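PDB 2PJZ: ABC transporter ATP-binding protein from Sulfolobus tokodaii, which probably binds and hydrolyses ATP as the nucleotide-binding subunit of an ABC transporter, possibly one for cobalt. Local coordinates for residues K113-G118 against S134-T139; R163-S168 against L188-E193. All blocks are in the same frame, centred on the assembly; numbering follows the deposited sequence. Where two conformers were deposited one is given.

Contact 1 of 2, residues K113-G118 against S134-T139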
# COMPACT_ATOMS: atom_id res chain seq x y z
N LYS A 113 14.90 -17.38 1.90
CA LYS A 113 15.68 -17.97 3.00
C LYS A 113 15.57 -17.19 4.32
O LYS A 113 15.32 -17.79 5.38
CB LYS A 113 17.15 -18.17 2.58
CG LYS A 113 18.01 -18.81 3.68
CD LYS A 113 19.47 -18.78 3.32
CE LYS A 113 20.30 -19.27 4.51
NZ LYS A 113 21.75 -19.37 4.14
N ALA A 114 15.71 -15.86 4.28
CA ALA A 114 15.46 -15.02 5.45
C ALA A 114 14.06 -15.20 6.02
O ALA A 114 13.86 -15.12 7.24
CB ALA A 114 15.75 -13.54 5.15
N LEU A 115 13.08 -15.47 5.16
CA LEU A 115 11.67 -15.65 5.55
C LEU A 115 11.36 -17.07 6.03
O LEU A 115 10.20 -17.40 6.35
CB LEU A 115 10.73 -15.29 4.38
CG LEU A 115 10.58 -13.79 4.03
CD1 LEU A 115 9.98 -13.59 2.62
CD2 LEU A 115 9.78 -13.04 5.11
N LYS A 116 12.39 -17.92 6.05
CA LYS A 116 12.26 -19.34 6.38
C LYS A 116 11.08 -19.96 5.62
O LYS A 116 10.20 -20.60 6.21
CB LYS A 116 12.13 -19.52 7.90
CG LYS A 116 13.31 -18.97 8.67
CD LYS A 116 13.02 -18.89 10.17
CE LYS A 116 14.18 -18.25 10.92
NZ LYS A 116 15.51 -18.70 10.39
N LEU A 117 11.05 -19.69 4.32
CA LEU A 117 10.17 -20.35 3.38
C LEU A 117 11.10 -21.25 2.59
O LEU A 117 12.11 -20.78 2.03
CB LEU A 117 9.50 -19.34 2.42
CG LEU A 117 8.56 -18.25 2.93
CD1 LEU A 117 8.14 -17.31 1.80
CD2 LEU A 117 7.34 -18.84 3.59
N GLY A 118 10.77 -22.54 2.56
CA GLY A 118 11.68 -23.56 2.07
C GLY A 118 12.01 -23.48 0.59
O GLY A 118 11.27 -22.91 -0.19
N SER A 134 1.63 -16.54 0.03
CA SER A 134 1.37 -15.87 -1.26
C SER A 134 1.84 -14.41 -1.24
O SER A 134 2.59 -13.99 -2.14
CB SER A 134 -0.12 -15.92 -1.60
OG SER A 134 -0.39 -15.24 -2.82
N VAL A 135 1.41 -13.65 -0.22
CA VAL A 135 1.83 -12.24 -0.09
C VAL A 135 3.34 -12.09 0.14
O VAL A 135 3.96 -11.17 -0.41
CB VAL A 135 0.98 -11.38 0.90
CG1 VAL A 135 1.37 -11.62 2.38
CG2 VAL A 135 1.14 -9.88 0.58
N LEU A 136 3.93 -12.98 0.93
CA LEU A 136 5.38 -12.90 1.13
C LEU A 136 6.11 -13.15 -0.15
O LEU A 136 7.06 -12.40 -0.47
CB LEU A 136 5.86 -13.88 2.22
CG LEU A 136 5.47 -13.44 3.64
CD1 LEU A 136 5.72 -14.59 4.65
CD2 LEU A 136 6.19 -12.17 4.06
N VAL A 137 5.69 -14.16 -0.90
CA VAL A 137 6.32 -14.46 -2.20
C VAL A 137 6.13 -13.28 -3.19
O VAL A 137 7.11 -12.83 -3.84
CB VAL A 137 5.81 -15.81 -2.78
CG1 VAL A 137 6.19 -15.99 -4.27
CG2 VAL A 137 6.36 -16.98 -1.94
N ARG A 138 4.91 -12.75 -3.26
CA ARG A 138 4.62 -11.64 -4.18
C ARG A 138 5.37 -10.35 -3.82
O ARG A 138 5.89 -9.63 -4.70
CB ARG A 138 3.09 -11.40 -4.26
CG ARG A 138 2.38 -12.47 -5.12
CD ARG A 138 0.85 -12.20 -5.22
NE ARG A 138 0.13 -12.58 -3.99
CZ ARG A 138 -0.38 -11.73 -3.11
NH1 ARG A 138 -0.30 -10.41 -3.27
NH2 ARG A 138 -1.02 -12.21 -2.04
N THR A 139 5.46 -10.04 -2.53
CA THR A 139 6.26 -8.89 -2.09
C THR A 139 7.75 -9.11 -2.41
O THR A 139 8.45 -8.20 -2.90
CB THR A 139 6.02 -8.57 -0.59
OG1 THR A 139 4.64 -8.22 -0.40
CG2 THR A 139 6.88 -7.37 -0.15
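Leu115 and Leu117 reach out as a pair and meet the flank of helix 131-144 at Leu136. The leucine side chains cross obliquely; both bring a CD1 to CB of Leu136, and of the two Leu115 alone adds a contact to its CD2. Leu115 thus engages with both branches: its CD2 meets CD2 of Leu136 methyl to methyl at 3.8 Å, while its CD1 lies 4.1 Å from CB of Leu136, closer to the helix backbone. Leu117 sends in one methyl, CD1, which lies against Leu136 CB and also 4.2 Å from CG2 of Val137, bridging neighbouring residues of the helix. CG2 is the Val137 branch beside the backbone N, with CG1 anti to that N (chi1 167°).

What brings two leucines to the same side is the end of helix 105-114. Lys116 leaves helical geometry with a positive phi of 47° in a Schellman motif, and the chain turns so that Leu117 follows Leu115 toward the partner. Helix 131-144 begins within an LSAGQ sequence that matches the ABC signature motif, so the leucines pack on the helix leading away from it, consistent with the helical subdomain of other ABC ATPases. All four residues touching across the contact are buried, and helix 161-173 adds to the cover: Leu115 also rests on its Val166, and Leu117 on its Arg163.

Contact 2 of 2, residues R163-S168 against L188-E193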
# COMPACT_ATOMS: atom_id res chain seq x y z
N ARG A 163 7.86 -13.02 10.51
CA ARG A 163 8.01 -12.79 9.07
C ARG A 163 7.60 -11.38 8.66
O ARG A 163 8.10 -10.86 7.67
CB ARG A 163 7.26 -13.86 8.27
CG ARG A 163 7.98 -15.19 8.35
CD ARG A 163 7.19 -16.31 7.74
NE ARG A 163 7.79 -17.58 8.13
CZ ARG A 163 7.54 -18.74 7.57
NH1 ARG A 163 6.67 -18.83 6.56
NH2 ARG A 163 8.14 -19.84 8.02
N ARG A 164 6.71 -10.76 9.42
CA ARG A 164 6.39 -9.34 9.21
C ARG A 164 7.63 -8.46 9.38
O ARG A 164 7.85 -7.51 8.62
CB ARG A 164 5.30 -8.87 10.15
CG ARG A 164 3.90 -9.28 9.75
CD ARG A 164 2.92 -8.89 10.82
NE ARG A 164 1.56 -8.87 10.30
CZ ARG A 164 0.54 -8.23 10.88
NH1 ARG A 164 0.70 -7.57 12.02
NH2 ARG A 164 -0.65 -8.27 10.31
N HIS A 165 8.41 -8.77 10.41
CA HIS A 165 9.65 -8.07 10.68
C HIS A 165 10.71 -8.29 9.63
O HIS A 165 11.42 -7.35 9.26
CB HIS A 165 10.16 -8.44 12.08
CG HIS A 165 9.51 -7.64 13.15
ND1 HIS A 165 8.20 -7.86 13.55
CD2 HIS A 165 9.93 -6.55 13.83
CE1 HIS A 165 7.87 -6.98 14.47
NE2 HIS A 165 8.89 -6.16 14.65
N VAL A 166 10.81 -9.52 9.13
CA VAL A 166 11.74 -9.84 8.05
C VAL A 166 11.36 -9.09 6.75
O VAL A 166 12.22 -8.41 6.15
CB VAL A 166 11.85 -11.37 7.83
CG1 VAL A 166 12.69 -11.66 6.60
CG2 VAL A 166 12.52 -12.02 9.06
N ILE A 167 10.09 -9.16 6.35
CA ILE A 167 9.67 -8.51 5.11
C ILE A 167 9.74 -6.97 5.22
O ILE A 167 10.03 -6.30 4.25
CB ILE A 167 8.28 -9.02 4.62
CG1 ILE A 167 8.09 -8.75 3.11
CG2 ILE A 167 7.14 -8.42 5.44
CD1 ILE A 167 9.04 -9.47 2.22
N SER A 168 9.50 -6.44 6.41
CA SER A 168 9.58 -5.00 6.65
C SER A 168 11.00 -4.49 6.42
O SER A 168 11.19 -3.42 5.88
CB SER A 168 9.12 -4.64 8.07
OG SER A 168 9.09 -3.24 8.26
N LEU A 188 2.50 0.05 12.06
CA LEU A 188 3.00 1.42 11.89
C LEU A 188 4.24 1.74 12.70
O LEU A 188 5.01 2.63 12.32
CB LEU A 188 1.90 2.43 12.17
CG LEU A 188 0.72 2.46 11.18
CD1 LEU A 188 -0.34 3.44 11.68
CD2 LEU A 188 1.18 2.83 9.75
N ASN A 189 4.45 1.02 13.82
CA ASN A 189 5.57 1.27 14.72
C ASN A 189 6.90 0.97 14.06
O ASN A 189 7.96 1.36 14.56
CB ASN A 189 5.44 0.42 15.98
CG ASN A 189 5.58 -1.05 15.67
OD1 ASN A 189 4.58 -1.75 15.43
ND2 ASN A 189 6.82 -1.53 15.61
N LEU A 190 6.86 0.23 12.96
CA LEU A 190 8.08 -0.04 12.19
C LEU A 190 8.29 0.99 11.08
O LEU A 190 9.29 0.95 10.37
CB LEU A 190 8.03 -1.45 11.58
CG LEU A 190 8.30 -2.64 12.51
CD1 LEU A 190 8.17 -3.91 11.71
CD2 LEU A 190 9.68 -2.53 13.16
N TYR A 191 7.35 1.93 10.95
CA TYR A 191 7.38 2.88 9.84
C TYR A 191 7.31 4.33 10.27
O TYR A 191 6.79 5.16 9.55
CB TYR A 191 6.29 2.54 8.82
CG TYR A 191 6.59 1.26 8.10
CD1 TYR A 191 7.32 1.27 6.90
CD2 TYR A 191 6.22 0.03 8.64
CE1 TYR A 191 7.63 0.07 6.25
CE2 TYR A 191 6.53 -1.16 8.01
CZ TYR A 191 7.23 -1.13 6.81
OH TYR A 191 7.53 -2.32 6.19
N LYS A 192 7.92 4.64 11.43
CA LYS A 192 7.89 5.98 12.02
C LYS A 192 8.48 7.04 11.13
O LYS A 192 8.01 8.20 11.14
CB LYS A 192 8.63 6.00 13.38
CG LYS A 192 8.10 5.01 14.37
CD LYS A 192 8.97 4.93 15.65
CE LYS A 192 8.21 4.19 16.74
NZ LYS A 192 8.91 4.29 18.07
N GLU A 193 9.49 6.67 10.35
CA GLU A 193 10.16 7.67 9.50
C GLU A 193 9.38 7.96 8.21
O GLU A 193 9.81 8.79 7.38
CB GLU A 193 11.63 7.25 9.23
CG GLU A 193 11.85 6.00 8.37
CD GLU A 193 11.75 4.63 9.08
OE1 GLU A 193 12.69 3.81 8.86
OE2 GLU A 193 10.74 4.34 9.78
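Helix 161-173 presents His165 and Ser168 to Leu190 and Tyr191 of the connection between strands 177-182 and 195-200. Leu190 puts CD1 over one face of the His165 ring, 3.9 Å from its centroid and 17° off the normal, a CH-pi contact in which the two side chains stand at about a right angle. Bonding of His165 ND1 to Ala161 O, one turn back in the helix, helps fix how the imidazole is turned. The same Leu190 methyl also lies 3.6 Å from Ser168 OG, so it fills the angle between the two helix residues.

Strands 177-182 and 195-200 belong to the mixed sheet of the P-loop NTPase core, and the connection leaves the first of them where ABC ATPases carry the switch-histidine loop. Arg164, in the same helical turn, is salt-bridged to Glu184 and Asp186 near the start of that connection. Farther along, Tyr191 extends its ring toward the helix, where its OH and Ser168 OG share a 2.8 Å hydrogen bond. The serine oxygen stands anti to the backbone N (chi1 -175°) in the conformer described here; a second was also modelled, so the bond need not be present in every copy. A phenylalanine at Tyr191 would probably leave Ser168 OG without this hydroxyl partner and the ring end without its polar link to the helix. The Tyr191 ring also packs on Ile171 and Lys172 and meets Tyr194 edge to face, while Lys172 NZ bonds to Leu190 O.

In the fold
Helix 161-173 joins the two contacts, whose centres are 15 Å apart and which follow one another along the chain. Its 163-168 turn faces 188-193 in contact 2 and, on other residues, backs onto both segments of contact 1. Arg163 runs up to the turn at 115-117, with NH2 2.8 Å from Lys116 O and NE 3.0 Å from Leu115 O; Val166 CG1 lies 3.5 Å from Leu115 CD2, and Ile167 packs on Leu136. Contact 1 ties the end of helix 105-114 to helix 131-144, contact 2 helix 161-173 to the connection between two strands of the core sheet. That sheet also supplies strand 32-36, which leads into a probable P-loop with its backbone amides on a sulfate.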